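Protein F2 like fibronectin-binding protein (Streptococcus pneumoniae, PDB 5A0N) probably acts as a surface adhesin, its N-terminal domain carrying an internal thioester of the kind through which a pathogen surface protein can bind its host covalently. Local coordinates at residues F33-V41 and R136-Q144; I81-L90 and L102-S110. All coordinates share one frame; numbering follows the deposited sequence. Where two conformers were deposited one is given.

Contact 1 (F33-V41 and R136-Q144); sequences FATYNNLTV and RTYFHQVIQ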
# COMPACT_ATOMS: atom_id res chain seq x y z
N PHE A 33 -18.52 8.11 10.02
CA PHE A 33 -17.32 8.78 9.56
C PHE A 33 -16.36 7.79 8.89
O PHE A 33 -16.18 6.67 9.37
CB PHE A 33 -16.59 9.46 10.71
CG PHE A 33 -17.34 10.64 11.27
CD1 PHE A 33 -17.53 11.76 10.50
CD2 PHE A 33 -17.86 10.61 12.52
CE1 PHE A 33 -18.25 12.84 10.99
CE2 PHE A 33 -18.56 11.67 13.03
CZ PHE A 33 -18.74 12.80 12.25
N ALA A 34 -15.73 8.24 7.81
CA ALA A 34 -14.70 7.45 7.17
C ALA A 34 -13.54 7.19 8.11
O ALA A 34 -13.21 8.00 8.96
CB ALA A 34 -14.21 8.16 5.91
N THR A 35 -12.89 6.04 7.89
CA THR A 35 -11.72 5.64 8.64
C THR A 35 -10.57 5.34 7.66
O THR A 35 -10.80 5.07 6.48
CB THR A 35 -12.02 4.42 9.53
OG1 THR A 35 -12.73 3.43 8.79
CG2 THR A 35 -12.83 4.82 10.75
N TYR A 36 -9.36 5.37 8.18
CA TYR A 36 -8.17 4.97 7.42
C TYR A 36 -8.01 3.47 7.58
O TYR A 36 -7.78 2.98 8.69
CB TYR A 36 -6.93 5.73 7.92
CG TYR A 36 -5.78 5.60 6.92
CD1 TYR A 36 -5.04 4.45 6.83
CD2 TYR A 36 -5.50 6.62 6.05
CE1 TYR A 36 -4.04 4.29 5.87
CE2 TYR A 36 -4.52 6.47 5.09
CZ TYR A 36 -3.80 5.32 4.98
OH TYR A 36 -2.84 5.20 4.00
N ASN A 37 -8.13 2.72 6.47
CA ASN A 37 -8.32 1.27 6.53
C ASN A 37 -7.15 0.45 6.00
O ASN A 37 -7.26 -0.75 5.86
CB ASN A 37 -9.61 0.85 5.83
CG ASN A 37 -10.79 1.67 6.31
OD1 ASN A 37 -10.90 1.96 7.51
ND2 ASN A 37 -11.65 2.04 5.40
N ASN A 38 -6.02 1.11 5.67
CA ASN A 38 -4.77 0.44 5.32
C ASN A 38 -4.85 -0.42 4.08
O ASN A 38 -3.98 -1.26 3.85
CB ASN A 38 -4.23 -0.35 6.48
CG ASN A 38 -3.66 0.52 7.59
OD1 ASN A 38 -3.57 1.74 7.51
ND2 ASN A 38 -3.21 -0.13 8.64
N LEU A 39 -5.88 -0.22 3.26
CA LEU A 39 -6.12 -1.05 2.09
C LEU A 39 -6.14 -2.53 2.42
O LEU A 39 -5.80 -3.37 1.61
CB LEU A 39 -5.19 -0.70 0.93
CG LEU A 39 -5.48 0.65 0.28
CD1 LEU A 39 -4.22 1.26 -0.38
CD2 LEU A 39 -6.64 0.56 -0.73
N THR A 40 -6.62 -2.85 3.63
CA THR A 40 -6.81 -4.25 3.99
C THR A 40 -7.54 -4.99 2.89
O THR A 40 -8.55 -4.49 2.37
CB THR A 40 -7.60 -4.35 5.30
OG1 THR A 40 -6.86 -3.68 6.34
CG2 THR A 40 -7.91 -5.77 5.71
N VAL A 41 -7.09 -6.20 2.58
CA VAL A 41 -7.70 -7.02 1.54
C VAL A 41 -8.39 -8.19 2.23
O VAL A 41 -7.83 -8.80 3.16
CB VAL A 41 -6.66 -7.49 0.51
CG1 VAL A 41 -7.35 -8.24 -0.60
CG2 VAL A 41 -5.87 -6.30 -0.04
N ARG A 136 0.01 2.84 13.29
CA ARG A 136 -0.46 1.79 12.41
C ARG A 136 -1.09 2.33 11.14
O ARG A 136 -0.88 1.77 10.05
CB ARG A 136 -1.47 0.90 13.16
CG ARG A 136 -2.04 -0.25 12.36
CD ARG A 136 -3.01 -1.08 13.20
NE ARG A 136 -4.18 -0.26 13.46
CZ ARG A 136 -5.27 -0.21 12.68
NH1 ARG A 136 -5.41 -1.02 11.65
NH2 ARG A 136 -6.20 0.66 12.98
N THR A 137 -1.87 3.40 11.25
CA THR A 137 -2.46 4.02 10.06
C THR A 137 -1.66 5.21 9.56
O THR A 137 -1.53 5.39 8.35
CB THR A 137 -3.93 4.45 10.31
OG1 THR A 137 -3.97 5.39 11.37
CG2 THR A 137 -4.82 3.23 10.61
N TYR A 138 -1.15 6.04 10.47
CA TYR A 138 -0.47 7.27 10.02
C TYR A 138 0.86 6.94 9.30
O TYR A 138 1.24 7.64 8.36
CB TYR A 138 -0.25 8.26 11.18
CG TYR A 138 -1.51 9.03 11.57
CD1 TYR A 138 -2.56 8.42 12.24
CD2 TYR A 138 -1.67 10.35 11.23
CE1 TYR A 138 -3.68 9.12 12.58
CE2 TYR A 138 -2.81 11.05 11.58
CZ TYR A 138 -3.80 10.42 12.25
OH TYR A 138 -4.93 11.13 12.60
N PHE A 139 1.54 5.88 9.71
CA PHE A 139 2.76 5.46 9.00
C PHE A 139 2.40 4.81 7.66
O PHE A 139 3.12 4.97 6.69
CB PHE A 139 3.61 4.52 9.86
CG PHE A 139 5.00 4.23 9.31
CD1 PHE A 139 5.84 5.25 8.88
CD2 PHE A 139 5.49 2.93 9.29
CE1 PHE A 139 7.12 4.98 8.45
CE2 PHE A 139 6.78 2.68 8.85
CZ PHE A 139 7.58 3.70 8.44
N HIS A 140 1.30 4.04 7.63
CA HIS A 140 0.84 3.49 6.34
C HIS A 140 0.69 4.64 5.34
O HIS A 140 1.14 4.54 4.19
CB HIS A 140 -0.49 2.74 6.50
CG HIS A 140 -0.94 2.10 5.24
ND1 HIS A 140 -1.57 2.79 4.23
CD2 HIS A 140 -0.84 0.82 4.82
CE1 HIS A 140 -1.83 1.96 3.24
NE2 HIS A 140 -1.40 0.76 3.57
N GLN A 141 0.06 5.73 5.77
CA GLN A 141 -0.26 6.80 4.85
C GLN A 141 1.02 7.45 4.29
O GLN A 141 1.08 7.73 3.10
CB GLN A 141 -1.14 7.84 5.53
CG GLN A 141 -1.60 8.93 4.61
CD GLN A 141 -2.54 9.91 5.26
OE1 GLN A 141 -2.35 10.27 6.41
NE2 GLN A 141 -3.61 10.27 4.54
N VAL A 142 2.04 7.72 5.12
CA VAL A 142 3.27 8.32 4.55
C VAL A 142 4.03 7.35 3.67
O VAL A 142 4.57 7.75 2.64
CB VAL A 142 4.21 8.97 5.59
CG1 VAL A 142 3.57 10.24 6.12
CG2 VAL A 142 4.61 8.01 6.70
N ILE A 143 4.07 6.08 4.04
CA ILE A 143 4.66 5.08 3.16
C ILE A 143 3.92 5.06 1.81
O ILE A 143 4.55 5.01 0.74
CB ILE A 143 4.67 3.68 3.81
CG1 ILE A 143 5.65 3.65 4.99
CG2 ILE A 143 4.96 2.61 2.78
CD1 ILE A 143 7.13 3.58 4.60
N GLN A 144 2.59 5.14 1.84
CA GLN A 144 1.82 5.13 0.62
C GLN A 144 2.17 6.31 -0.28
O GLN A 144 2.27 6.15 -1.49
CB GLN A 144 0.33 5.11 0.94
CG GLN A 144 -0.58 5.19 -0.28
CD GLN A 144 -0.53 3.96 -1.13
OE1 GLN A 144 -1.31 3.02 -0.92
NE2 GLN A 144 0.34 3.97 -2.14
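R136 meets the other segment chiefly through its backbone: N38 ND2 donates a weak bond to R136 O (3.3 Å), an oxygen that Y116 OH also uses. One residue on, T137 lies against Y36, with T137 CB 3.7 Å from Y36 CD1 and T137 CG2 3.5 Å from Y36 O; T137 O sits over one face of the tyrosine ring, displaced toward its rim. With H140 CG anti to its backbone N (chi1 -176°), the imidazole reaches across so that ND1 and Y36 OH hydrogen-bond in the ring plane at 2.7 Å. N38 CA sits over the centre of one imidazole face as a CH-pi contact, 3.8 Å from the centroid. NE2 bonds A54 O, which fixes the ring's rotation, and F55 stacks on it. N38 OD1, 3.4 Å from H140 CB, is buried without a polar partner. Q141 CB packs on Y36 CE2 (3.7 Å), while its amide turns to Q172. Last comes Q144, whose OE1 touches L39 CD1 but bonds C56 N. One side of helix 132-152 thus packs on strand 35-36 and the N37–T40 beta turn (N38 and L39 both left-handed) beside C56, the chain's only cysteine and presumably the thioester residue.

Contact 2 (I81-L90 and L102-S110); sequences INKEQYTKLL and LNQAWDTFS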
# COMPACT_ATOMS: atom_id res chain seq x y z
N ILE A 81 5.65 -12.93 -5.68
CA ILE A 81 6.14 -12.25 -6.86
C ILE A 81 7.63 -11.88 -6.73
O ILE A 81 8.17 -11.70 -5.63
CB ILE A 81 5.33 -11.01 -7.25
CG1 ILE A 81 5.49 -9.89 -6.24
CG2 ILE A 81 3.87 -11.36 -7.49
CD1 ILE A 81 4.72 -8.63 -6.55
N ASN A 82 8.25 -11.73 -7.90
CA ASN A 82 9.62 -11.24 -7.99
C ASN A 82 9.70 -9.94 -8.80
O ASN A 82 8.68 -9.39 -9.19
CB ASN A 82 10.54 -12.31 -8.60
CG ASN A 82 10.15 -12.70 -10.02
OD1 ASN A 82 9.47 -11.97 -10.74
ND2 ASN A 82 10.62 -13.85 -10.44
N LYS A 83 10.92 -9.43 -9.02
CA LYS A 83 11.11 -8.16 -9.69
C LYS A 83 10.43 -8.12 -11.06
O LYS A 83 9.73 -7.16 -11.39
CB LYS A 83 12.61 -7.87 -9.87
CG LYS A 83 12.90 -6.57 -10.61
CD LYS A 83 14.40 -6.24 -10.65
CE LYS A 83 14.68 -4.92 -11.37
NZ LYS A 83 16.12 -4.54 -11.26
N GLU A 84 10.63 -9.18 -11.85
CA GLU A 84 10.10 -9.21 -13.21
C GLU A 84 8.58 -9.24 -13.21
O GLU A 84 7.94 -8.53 -13.98
CB GLU A 84 10.68 -10.38 -14.01
CG GLU A 84 12.19 -10.29 -14.17
CD GLU A 84 13.05 -10.61 -12.91
OE1 GLU A 84 12.61 -11.32 -11.91
OE2 GLU A 84 14.23 -10.15 -12.90
N GLN A 85 7.99 -10.04 -12.34
CA GLN A 85 6.54 -10.09 -12.30
C GLN A 85 5.93 -8.77 -11.80
O GLN A 85 4.96 -8.27 -12.38
CB GLN A 85 6.05 -11.21 -11.40
CG GLN A 85 6.40 -12.61 -11.83
CD GLN A 85 5.89 -13.54 -10.77
OE1 GLN A 85 6.59 -13.81 -9.79
NE2 GLN A 85 4.62 -13.91 -10.88
N TYR A 86 6.50 -8.23 -10.74
CA TYR A 86 6.03 -6.93 -10.24
C TYR A 86 6.08 -5.88 -11.34
O TYR A 86 5.14 -5.13 -11.54
CB TYR A 86 6.85 -6.49 -9.03
CG TYR A 86 6.45 -5.11 -8.56
CD1 TYR A 86 5.33 -4.92 -7.76
CD2 TYR A 86 7.15 -3.98 -8.95
CE1 TYR A 86 4.94 -3.66 -7.37
CE2 TYR A 86 6.75 -2.72 -8.57
CZ TYR A 86 5.63 -2.56 -7.75
OH TYR A 86 5.20 -1.30 -7.36
N THR A 87 7.21 -5.82 -12.03
CA THR A 87 7.43 -4.75 -13.01
C THR A 87 6.40 -4.88 -14.15
O THR A 87 5.82 -3.89 -14.60
CB THR A 87 8.90 -4.77 -13.49
OG1 THR A 87 9.77 -4.63 -12.36
CG2 THR A 87 9.16 -3.66 -14.47
N LYS A 88 6.21 -6.11 -14.61
CA LYS A 88 5.26 -6.38 -15.68
C LYS A 88 3.85 -5.94 -15.26
O LYS A 88 3.13 -5.27 -16.01
CB LYS A 88 5.26 -7.88 -16.02
CG LYS A 88 4.19 -8.32 -17.03
CD LYS A 88 4.04 -9.84 -17.06
N LEU A 89 3.44 -6.35 -14.07
CA LEU A 89 2.07 -6.11 -13.60
C LEU A 89 1.85 -4.65 -13.27
O LEU A 89 0.77 -4.11 -13.53
CB LEU A 89 1.79 -7.03 -12.42
CG LEU A 89 1.76 -8.53 -12.78
CD1 LEU A 89 1.67 -9.37 -11.51
CD2 LEU A 89 0.59 -8.81 -13.72
N LEU A 90 2.87 -4.00 -12.73
CA LEU A 90 2.79 -2.56 -12.47
C LEU A 90 2.61 -1.81 -13.81
O LEU A 90 1.73 -0.96 -13.94
CB LEU A 90 4.05 -2.05 -11.76
CG LEU A 90 4.13 -0.54 -11.52
CD1 LEU A 90 3.09 -0.12 -10.50
CD2 LEU A 90 5.51 -0.15 -11.05
N LEU A 102 11.40 3.69 -13.93
CA LEU A 102 10.77 2.39 -13.91
C LEU A 102 11.73 1.27 -13.52
O LEU A 102 11.35 0.31 -12.80
CB LEU A 102 10.16 2.10 -15.29
CG LEU A 102 9.44 0.76 -15.40
CD1 LEU A 102 8.25 0.64 -14.43
CD2 LEU A 102 9.04 0.53 -16.85
N ASN A 103 13.00 1.41 -13.93
CA ASN A 103 14.00 0.35 -13.67
C ASN A 103 14.06 -0.11 -12.20
O ASN A 103 14.30 -1.28 -11.88
CB ASN A 103 15.40 0.86 -14.06
CG ASN A 103 15.62 0.92 -15.56
OD1 ASN A 103 14.91 0.27 -16.33
ND2 ASN A 103 16.60 1.71 -15.98
N GLN A 104 13.81 0.89 -11.37
CA GLN A 104 13.93 0.98 -9.94
C GLN A 104 12.61 0.76 -9.19
O GLN A 104 12.60 0.74 -7.95
CB GLN A 104 14.51 2.34 -9.54
CG GLN A 104 15.90 2.57 -10.11
CD GLN A 104 16.58 3.85 -9.61
OE1 GLN A 104 15.95 4.77 -9.11
NE2 GLN A 104 17.89 3.91 -9.75
N ALA A 105 11.51 0.54 -9.92
CA ALA A 105 10.18 0.49 -9.29
C ALA A 105 10.04 -0.66 -8.30
O ALA A 105 9.46 -0.51 -7.24
CB ALA A 105 9.08 0.42 -10.35
N TRP A 106 10.60 -1.83 -8.62
CA TRP A 106 10.58 -2.93 -7.66
C TRP A 106 11.37 -2.60 -6.42
O TRP A 106 10.94 -2.88 -5.29
CB TRP A 106 11.16 -4.18 -8.31
CG TRP A 106 11.46 -5.32 -7.37
CD1 TRP A 106 12.69 -5.81 -7.08
CD2 TRP A 106 10.51 -6.13 -6.64
NE1 TRP A 106 12.58 -6.88 -6.23
CE2 TRP A 106 11.26 -7.11 -5.96
CE3 TRP A 106 9.11 -6.12 -6.50
CZ2 TRP A 106 10.67 -8.07 -5.18
CZ3 TRP A 106 8.54 -7.08 -5.73
CH2 TRP A 106 9.31 -8.06 -5.11
N ASP A 107 12.53 -1.96 -6.59
CA ASP A 107 13.38 -1.63 -5.46
C ASP A 107 12.65 -0.71 -4.47
O ASP A 107 12.59 -0.98 -3.27
CB ASP A 107 14.70 -0.99 -5.92
CG ASP A 107 15.72 -0.88 -4.81
OD1 ASP A 107 15.81 -1.78 -3.96
OD2 ASP A 107 16.47 0.11 -4.76
N THR A 108 12.03 0.35 -4.99
CA THR A 108 11.37 1.27 -4.08
C THR A 108 10.11 0.68 -3.45
O THR A 108 9.92 0.85 -2.26
CB THR A 108 11.08 2.65 -4.72
OG1 THR A 108 10.17 2.51 -5.81
CG2 THR A 108 12.38 3.31 -5.18
N PHE A 109 9.29 -0.02 -4.23
CA PHE A 109 8.09 -0.62 -3.66
C PHE A 109 8.46 -1.68 -2.63
O PHE A 109 7.90 -1.73 -1.53
CB PHE A 109 7.18 -1.25 -4.72
CG PHE A 109 6.19 -2.18 -4.10
CD1 PHE A 109 5.11 -1.66 -3.41
CD2 PHE A 109 6.39 -3.53 -4.09
CE1 PHE A 109 4.28 -2.48 -2.67
CE2 PHE A 109 5.54 -4.36 -3.40
CZ PHE A 109 4.47 -3.83 -2.69
N SER A 110 9.39 -2.56 -2.97
CA SER A 110 9.71 -3.64 -2.06
C SER A 110 10.36 -3.12 -0.79
O SER A 110 10.11 -3.64 0.30
CB SER A 110 10.56 -4.72 -2.75
OG SER A 110 11.84 -4.22 -3.14
O HOH W 1 6.97 0.77 -7.56
O HOH W 2 11.37 -2.49 -11.40
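This is a helix-helix contact at the start of the helical insertion, where helix 83-90 crosses helix 105-110 at 99° and the join is aromatic and apolar. The start of the first helix rests on the W106 indole, K83 CA making a CH-pi contact 3.6 Å from the centroid of the five-membered ring, while S110 CB lies over the opposite face. K83 CB closes on W106 CD1 (3.5 Å). Y86 runs past W106 to F109, a chi1 of 176° swinging its ring away from its own backbone N: Y86 CB touches W106 CE3 at 3.4 Å, and the ring's far end reaches F109 CB, the two rings nearly parallel (9°) but slid well aside. L90 CD2 meets A105 CB at 3.7 Å. No direct hydrogen bond spans the two segments, and two waters do that work. One, in the plane of the Y86 ring, bonds Y86 OH at 2.7 Å and donates to A105 O; the other donates to T87 OG1 and L102 O and accepts from W106 N. An N82–Q85 capping box starts the first helix, and Y195 of strand 193-200 meets W106 edge-to-face. The result is a near-perpendicular helix pair round the Y86–W106–F109 aromatic cluster.

How the contacts relate
Contact 1 lies nearer the middle of the chain than contact 2, about 8 Å against 14 Å from its centre, and the two sit on opposite sides of it, about 22 Å apart between centres. Both are partly buried, and contact 2 is nested within the chain loop that contact 1 closes. They share no element, yet their helices meet: F139 touches Y116 of helix 105-118, and F109 touches I147 of helix 132-152. Y116 also reaches N38 in the turn of contact 1. Contact 1 joins a helix to a short strand and the turn after it through direct polar bonds beside C56; contact 2 joins two helices of the insertion by aromatic packing, with water carrying its polar links.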